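Local atomic coordinates of thrombospondin related anonymous protein (Plasmodium falciparum, PDB entry 4F1J), a protein that probably serves in parasite cell adhesion through its magnesium-binding von Willebrand factor A domain, the part of the longer protein present here. Residues A33-L36 and I37-N41; L94-A97 and L98-R102; N106-I109 and N110-A114. All coordinates share one frame; numbering follows the deposited sequence.

The three contacts illustrate how an α/β domain organises its helices and the loops that follow them: each is local, yet each sets a helix turn, or in contact 3 the loop that follows a helix, against the same central strand, 8-15. Contacts 1 and 2 lie on opposite sides of the chain's centre, their centres about 21 Å apart; contact 1 meets L10, L12 and M14 of that strand, whereas contact 2 meets Y11 and L13. Contact 3 follows the helix of contact 2 out into the loop, the two centres being about 16 Å apart. Only contact 2 supplies a metal ligand, S95. A second magnesium, bound by S17, S19 and D123, lies about 10 Å from the L94 side chain, nearest atoms.

Contact 1 (A33-L36 and I37-N41); sequences AMKL and IQQLN
I37 meets A33 in the C-terminal turn of helix 22-38, the helix of the beta-alpha-beta unit that links strands 8-15 and 47-54 in this Rossmann-like von Willebrand factor A domain. The I37 N–A33 O bond, 3.1 Å, is a regular i to i+4 link, and I37 CG1 rests against the same oxygen. Q38 continues the pattern with Q38 N to M34 O at 3.0 Å; its extended side chain lies at about a right angle to that of K35 and brings Q38 OE1 to 3.5 Å from K35 CA. At Q39 the pattern changes. Its backbone N bonds to L36 O at 2.8 Å, approaching from above the carbonyl plane, and makes only a weak link to K35 O. The side chain takes over that acceptor: unlike the extended Q38 before it, Q39 is bent at chi2 (-49°) and folds back so that Q39 NE2 donates to K35 O at 3.0 Å, with the oxygen close to the amide plane. The K35 amine points elsewhere, to the carbonyl of K185 at the start of helix 184-200. L40 then returns to the apolar side, where it shares M192 of helix 184-200 with L36. L40 CG sits 3.6 Å from L36 O, and the methyl L40 CD1 lies 4.1 Å from L36 CD2.

Contact 2 (L94-A97 and L98-R102); sequences LSDA and LLQVR. With MG (magnesium ion), chain H; SO4 (sulfate ion), chain F.
With its CG anti to the carbonyl carbon (chi1 -59°) and a bend at chi2 (-42°), Q100 curls its amide back one helical turn to D96, whose CG lies anti to the backbone N (chi1 -167°) and brings the carboxylate round to meet it. The result is a double grip on D96 O: Q100 N reaches it at 3.1 Å and Q100 NE2 at 3.2 Å, from opposite faces of the carbonyl plane. A weak additional link joins Q100 NE2 to D96 OD1, while the other carboxylate oxygen, OD2, accepts from the backbone N of A58. On the apolar side of the turn L98 packs back on L94, with L98 CD1 3.8 Å from L94 CG. S95 turns away from this contact to bind magnesium, its OG 2.1 Å from the metal; four waters and D131 OD2 bring the ligands to six. This is a site distinct from the one formed by S17, S19 and D123. At the far end R102 NH1 bonds weakly to an oxygen of a sulfate, probably from the crystallisation liquor, while its NE forms a salt bridge to E135. These residues belong to helix 94-106, which lays L98 and V101 on strand 8-15, presses A97 on both that strand and strand 47-54, and sets L94, S95 and R102 against helix 129-141.

Contact 3 (N106-I109 and N110-A114); sequences NDRI and NRENA
R108, which reaches across to E112, takes a positive phi (55°) as the first residue beyond the helix and so closes it with a Schellman motif, after which the chain runs on to a type I beta turn from R111 to A114. The R108 chain bends at chi3 and carries its guanidinium to the glutamate, forming a salt bridge of 2.9 Å between R108 NH2 and E112 OE2. The oxygen sits at the guanidinium edge, near its plane, and is met on its anti side. The two flat groups are not coplanar, however: their planes stand 80° apart, so the pair joins through a single oxygen, with R108 CD also 3.5 Å from E112 OE2. Both residues touch a crystal neighbour, and the lattice may influence this surface pairing. Next to I109, N110 turns its amide toward the following residue, N110 ND2 making a weak 3.3 Å bond to R111 O, while N110 OD1 lies 3.9 Å from R108 CA. The loop connects helix 94-106 to strand 115-122: I109 leans on H104 and N110 on L105 of that helix, N110 also reaches D9 and Y11 of strand 8-15, and R111 anchors the turn there through a salt bridge to D9.

Contact 1 (A33-L36 and I37-N41)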
loop_
_atom_site.group_PDB
_atom_site.type_symbol
_atom_site.label_atom_id
_atom_site.label_comp_id
_atom_site.label_asym_id
_atom_site.label_seq_id
_atom_site.Cartn_x
_atom_site.Cartn_y
_atom_site.Cartn_z
ATOM N N ALA A 33 -8.111 1.386 -4.862
ATOM C CA ALA A 33 -7.986 0.744 -3.541
ATOM C C ALA A 33 -9.063 -0.342 -3.407
ATOM O O ALA A 33 -8.816 -1.424 -2.883
ATOM C CB ALA A 33 -8.125 1.775 -2.426
ATOM N N MET A 34 -10.275 -0.051 -3.878
ATOM C CA MET A 34 -11.340 -1.061 -3.883
ATOM C C MET A 34 -11.005 -2.326 -4.693
ATOM O O MET A 34 -11.178 -3.466 -4.187
ATOM C CB MET A 34 -12.668 -0.424 -4.313
ATOM C CG MET A 34 -13.162 0.523 -3.260
ATOM S SD MET A 34 -14.692 1.373 -3.700
ATOM C CE MET A 34 -15.876 0.088 -3.320
ATOM N N LYS A 35 -10.543 -2.141 -5.925
ATOM C CA LYS A 35 -10.148 -3.242 -6.783
ATOM C C LYS A 35 -8.942 -3.998 -6.197
ATOM O O LYS A 35 -8.850 -5.199 -6.319
ATOM C CB LYS A 35 -9.843 -2.750 -8.210
ATOM C CG LYS A 35 -9.648 -3.886 -9.209
ATOM C CD LYS A 35 -9.896 -3.481 -10.617
ATOM C CE LYS A 35 -9.674 -4.668 -11.577
ATOM N NZ LYS A 35 -9.941 -4.331 -13.008
ATOM N N LEU A 36 -8.027 -3.299 -5.543
ATOM C CA LEU A 36 -6.881 -3.959 -4.924
ATOM C C LEU A 36 -7.383 -4.938 -3.867
ATOM O O LEU A 36 -6.984 -6.126 -3.850
ATOM C CB LEU A 36 -5.962 -2.899 -4.300
ATOM C CG LEU A 36 -4.709 -3.373 -3.546
ATOM C CD1 LEU A 36 -3.763 -2.173 -3.483
ATOM C CD2 LEU A 36 -4.916 -3.943 -2.119
ATOM N N ILE A 37 -8.289 -4.455 -3.024
ATOM C CA ILE A 37 -8.885 -5.266 -1.963
ATOM C C ILE A 37 -9.643 -6.451 -2.539
ATOM O O ILE A 37 -9.602 -7.552 -1.982
ATOM C CB ILE A 37 -9.741 -4.402 -1.032
ATOM C CG1 ILE A 37 -8.791 -3.536 -0.189
ATOM C CG2 ILE A 37 -10.710 -5.267 -0.163
ATOM C CD1 ILE A 37 -9.436 -2.368 0.516
ATOM N N GLN A 38 -10.256 -6.263 -3.703
ATOM C CA GLN A 38 -10.889 -7.398 -4.387
ATOM C C GLN A 38 -9.918 -8.511 -4.833
ATOM O O GLN A 38 -10.363 -9.615 -5.121
ATOM C CB GLN A 38 -11.694 -6.918 -5.577
ATOM C CG GLN A 38 -12.904 -6.162 -5.146
ATOM C CD GLN A 38 -13.670 -5.598 -6.301
ATOM O OE1 GLN A 38 -13.087 -5.103 -7.266
ATOM N NE2 GLN A 38 -14.998 -5.663 -6.212
ATOM N N GLN A 39 -8.611 -8.225 -4.878
ATOM C CA GLN A 39 -7.612 -9.213 -5.221
ATOM C C GLN A 39 -7.205 -10.072 -4.034
ATOM O O GLN A 39 -6.386 -10.949 -4.206
ATOM C CB GLN A 39 -6.339 -8.554 -5.767
ATOM C CG GLN A 39 -6.566 -7.554 -6.929
ATOM C CD GLN A 39 -7.441 -8.120 -8.023
ATOM O OE1 GLN A 39 -7.134 -9.179 -8.599
ATOM N NE2 GLN A 39 -8.526 -7.421 -8.336
ATOM N N LEU A 40 -7.725 -9.777 -2.851
ATOM C CA LEU A 40 -7.270 -10.410 -1.605
ATOM C C LEU A 40 -8.310 -11.352 -1.050
ATOM O O LEU A 40 -9.480 -10.972 -0.907
ATOM C CB LEU A 40 -7.027 -9.347 -0.538
ATOM C CG LEU A 40 -6.182 -8.129 -0.945
ATOM C CD1 LEU A 40 -6.132 -7.143 0.222
ATOM C CD2 LEU A 40 -4.813 -8.558 -1.362
ATOM N N ASN A 41 -7.861 -12.541 -0.642
ATOM C CA ASN A 41 -8.706 -13.395 0.178
ATOM C C ASN A 41 -8.626 -12.988 1.641
ATOM O O ASN A 41 -7.822 -13.534 2.412
ATOM C CB ASN A 41 -8.357 -14.872 0.005
ATOM C CG ASN A 41 -9.261 -15.748 0.823
ATOM O OD1 ASN A 41 -10.345 -15.314 1.205
ATOM N ND2 ASN A 41 -8.793 -16.955 1.172
#

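Contact 2 (L94-A97 and L98-R102)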
loop_
_atom_site.group_PDB
_atom_site.type_symbol
_atom_site.label_atom_id
_atom_site.label_comp_id
_atom_site.label_asym_id
_atom_site.label_seq_id
_atom_site.Cartn_x
_atom_site.Cartn_y
_atom_site.Cartn_z
ATOM N N LEU A 94 5.467 9.680 3.603
ATOM C CA LEU A 94 5.585 8.220 3.528
ATOM C C LEU A 94 6.277 7.664 4.760
ATOM O O LEU A 94 5.916 6.587 5.249
ATOM C CB LEU A 94 6.363 7.785 2.283
ATOM C CG LEU A 94 6.556 6.263 2.127
ATOM C CD1 LEU A 94 5.226 5.570 2.069
ATOM C CD2 LEU A 94 7.421 5.941 0.899
ATOM N N SER A 95 7.276 8.371 5.273
ATOM C CA SER A 95 8.033 7.841 6.405
ATOM C C SER A 95 7.144 7.660 7.647
ATOM O O SER A 95 7.291 6.665 8.347
ATOM C CB SER A 95 9.288 8.686 6.677
ATOM O OG SER A 95 8.943 10.007 7.080
ATOM N N ASP A 96 6.189 8.554 7.871
ATOM C CA ASP A 96 5.219 8.386 8.964
ATOM C C ASP A 96 4.295 7.171 8.750
ATOM O O ASP A 96 3.975 6.451 9.701
ATOM C CB ASP A 96 4.365 9.647 9.168
ATOM C CG ASP A 96 3.586 9.613 10.462
ATOM O OD1 ASP A 96 4.198 9.311 11.512
ATOM O OD2 ASP A 96 2.363 9.863 10.458
ATOM N N ALA A 97 3.841 6.986 7.521
ATOM C CA ALA A 97 3.049 5.804 7.171
ATOM C C ALA A 97 3.811 4.496 7.453
ATOM O O ALA A 97 3.264 3.530 7.990
ATOM C CB ALA A 97 2.686 5.868 5.702
ATOM N N LEU A 98 5.057 4.440 7.015
ATOM C CA LEU A 98 5.923 3.262 7.247
ATOM C C LEU A 98 6.210 3.081 8.751
ATOM O O LEU A 98 6.261 1.948 9.264
ATOM C CB LEU A 98 7.228 3.412 6.463
ATOM C CG LEU A 98 7.140 3.350 4.938
ATOM C CD1 LEU A 98 8.486 3.830 4.329
ATOM C CD2 LEU A 98 6.760 1.930 4.465
ATOM N N LEU A 99 6.408 4.192 9.449
ATOM C CA LEU A 99 6.563 4.168 10.908
ATOM C C LEU A 99 5.376 3.478 11.614
ATOM O O LEU A 99 5.554 2.722 12.563
ATOM C CB LEU A 99 6.755 5.579 11.455
ATOM C CG LEU A 99 6.811 5.731 12.988
ATOM C CD1 LEU A 99 7.908 4.875 13.597
ATOM C CD2 LEU A 99 7.007 7.195 13.301
ATOM N N GLN A 100 4.160 3.712 11.141
ATOM C CA GLN A 100 2.978 3.089 11.781
ATOM C C GLN A 100 3.028 1.584 11.623
ATOM O O GLN A 100 2.648 0.845 12.547
ATOM C CB GLN A 100 1.683 3.636 11.211
ATOM C CG GLN A 100 1.520 5.157 11.369
ATOM C CD GLN A 100 1.948 5.684 12.719
ATOM O OE1 GLN A 100 1.434 5.259 13.764
ATOM N NE2 GLN A 100 2.928 6.585 12.727
ATOM N N VAL A 101 3.503 1.122 10.465
ATOM C CA VAL A 101 3.692 -0.319 10.259
ATOM C C VAL A 101 4.727 -0.871 11.251
ATOM O O VAL A 101 4.497 -1.891 11.899
ATOM C CB VAL A 101 4.094 -0.644 8.844
ATOM C CG1 VAL A 101 4.425 -2.134 8.710
ATOM C CG2 VAL A 101 2.957 -0.240 7.877
ATOM N N ARG A 102 5.861 -0.185 11.371
ATOM C CA ARG A 102 6.897 -0.637 12.290
ATOM C C ARG A 102 6.395 -0.629 13.724
ATOM O O ARG A 102 6.832 -1.444 14.507
ATOM C CB ARG A 102 8.159 0.217 12.120
ATOM C CG ARG A 102 9.400 -0.288 12.892
ATOM C CD ARG A 102 10.661 0.418 12.387
ATOM N NE ARG A 102 10.624 1.851 12.631
ATOM C CZ ARG A 102 11.146 2.459 13.688
ATOM N NH1 ARG A 102 11.724 1.757 14.645
ATOM N NH2 ARG A 102 11.070 3.781 13.800
HETATM MG MG MG H . 9.793 10.801 8.888
HETATM S S SO4 F . 13.087 -1.356 15.231
HETATM O O1 SO4 F . 12.901 -1.805 13.858
HETATM O O2 SO4 F . 11.794 -1.104 15.862
HETATM O O3 SO4 F . 13.789 -2.371 16.001
HETATM O O4 SO4 F . 13.907 -0.148 15.228
HETATM O O HOH W 1 8.006 11.996 8.762
HETATM O O HOH W 2 8.876 9.403 10.004
HETATM O O HOH W 3 10.358 11.682 10.695
HETATM O O HOH W 4 10.599 12.197 7.691
#

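Contact 3 (N106-I109 and N110-A114)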
loop_
_atom_site.group_PDB
_atom_site.type_symbol
_atom_site.label_atom_id
_atom_site.label_comp_id
_atom_site.label_asym_id
_atom_site.label_seq_id
_atom_site.Cartn_x
_atom_site.Cartn_y
_atom_site.Cartn_z
ATOM N N ASN A 106 6.781 -3.581 16.314
ATOM C CA ASN A 106 7.303 -3.320 17.668
ATOM C C ASN A 106 6.409 -3.854 18.785
ATOM O O ASN A 106 6.870 -4.535 19.743
ATOM C CB ASN A 106 7.504 -1.822 17.878
ATOM C CG ASN A 106 8.221 -1.535 19.167
ATOM O OD1 ASN A 106 9.432 -1.708 19.239
ATOM N ND2 ASN A 106 7.470 -1.148 20.211
ATOM N N ASP A 107 5.118 -3.537 18.666
ATOM C CA ASP A 107 4.115 -3.916 19.647
ATOM C C ASP A 107 3.561 -5.351 19.519
ATOM O O ASP A 107 2.706 -5.747 20.312
ATOM C CB ASP A 107 2.949 -2.920 19.607
ATOM C CG ASP A 107 3.350 -1.519 20.060
ATOM O OD1 ASP A 107 4.525 -1.294 20.422
ATOM O OD2 ASP A 107 2.464 -0.643 20.069
ATOM N N ARG A 108 4.080 -6.108 18.555
ATOM C CA ARG A 108 3.689 -7.484 18.273
ATOM C C ARG A 108 2.182 -7.606 18.022
ATOM O O ARG A 108 1.509 -8.554 18.434
ATOM C CB ARG A 108 4.188 -8.433 19.359
ATOM C CG ARG A 108 4.437 -9.858 18.845
ATOM C CD ARG A 108 5.100 -10.740 19.898
ATOM N NE ARG A 108 6.255 -9.999 20.376
ATOM C CZ ARG A 108 7.466 -10.039 19.817
ATOM N NH1 ARG A 108 8.413 -9.263 20.302
ATOM N NH2 ARG A 108 7.742 -10.867 18.830
ATOM N N ILE A 109 1.673 -6.644 17.275
ATOM C CA ILE A 109 0.289 -6.691 16.840
ATOM C C ILE A 109 0.119 -7.648 15.664
ATOM O O ILE A 109 -0.929 -8.295 15.519
ATOM C CB ILE A 109 -0.209 -5.282 16.437
ATOM C CG1 ILE A 109 -0.012 -4.267 17.573
ATOM C CG2 ILE A 109 -1.713 -5.318 16.031
ATOM C CD1 ILE A 109 -0.633 -4.636 18.858
ATOM N N ASN A 110 1.126 -7.720 14.804
ATOM C CA ASN A 110 1.084 -8.599 13.654
ATOM C C ASN A 110 1.051 -10.072 14.077
ATOM O O ASN A 110 1.526 -10.406 15.184
ATOM C CB ASN A 110 2.314 -8.346 12.768
ATOM C CG ASN A 110 3.591 -8.723 13.453
ATOM O OD1 ASN A 110 3.938 -8.125 14.475
ATOM N ND2 ASN A 110 4.279 -9.740 12.942
ATOM N N ARG A 111 0.505 -10.930 13.209
ATOM C CA ARG A 111 0.701 -12.374 13.332
ATOM C C ARG A 111 2.164 -12.707 13.041
ATOM O O ARG A 111 2.659 -12.464 11.946
ATOM C CB ARG A 111 -0.219 -13.144 12.376
ATOM C CG ARG A 111 -1.675 -13.026 12.707
ATOM C CD ARG A 111 -2.522 -13.708 11.641
ATOM N NE ARG A 111 -2.440 -13.018 10.367
ATOM C CZ ARG A 111 -2.903 -13.479 9.215
ATOM N NH1 ARG A 111 -3.550 -14.660 9.141
ATOM N NH2 ARG A 111 -2.747 -12.754 8.139
ATOM N N GLU A 112 2.871 -13.239 14.041
ATOM C CA GLU A 112 4.251 -13.655 13.864
ATOM C C GLU A 112 4.361 -14.719 12.789
ATOM O O GLU A 112 5.374 -14.799 12.100
ATOM C CB GLU A 112 4.800 -14.229 15.173
ATOM C CG GLU A 112 5.007 -13.238 16.257
ATOM C CD GLU A 112 5.574 -13.911 17.511
ATOM O OE1 GLU A 112 5.018 -14.961 17.881
ATOM O OE2 GLU A 112 6.567 -13.418 18.091
ATOM N N ASN A 113 3.315 -15.514 12.623
ATOM C CA ASN A 113 3.309 -16.616 11.676
ATOM C C ASN A 113 3.062 -16.139 10.240
ATOM O O ASN A 113 3.329 -16.889 9.314
ATOM C CB ASN A 113 2.243 -17.665 12.086
ATOM C CG ASN A 113 2.539 -19.071 11.544
ATOM O OD1 ASN A 113 3.494 -19.718 11.987
ATOM N ND2 ASN A 113 1.701 -19.563 10.614
ATOM N N ALA A 114 2.557 -14.904 10.064
ATOM C CA ALA A 114 2.184 -14.382 8.753
ATOM C C ALA A 114 3.329 -13.670 8.055
ATOM O O ALA A 114 4.149 -13.006 8.716
ATOM C CB ALA A 114 1.004 -13.421 8.905
#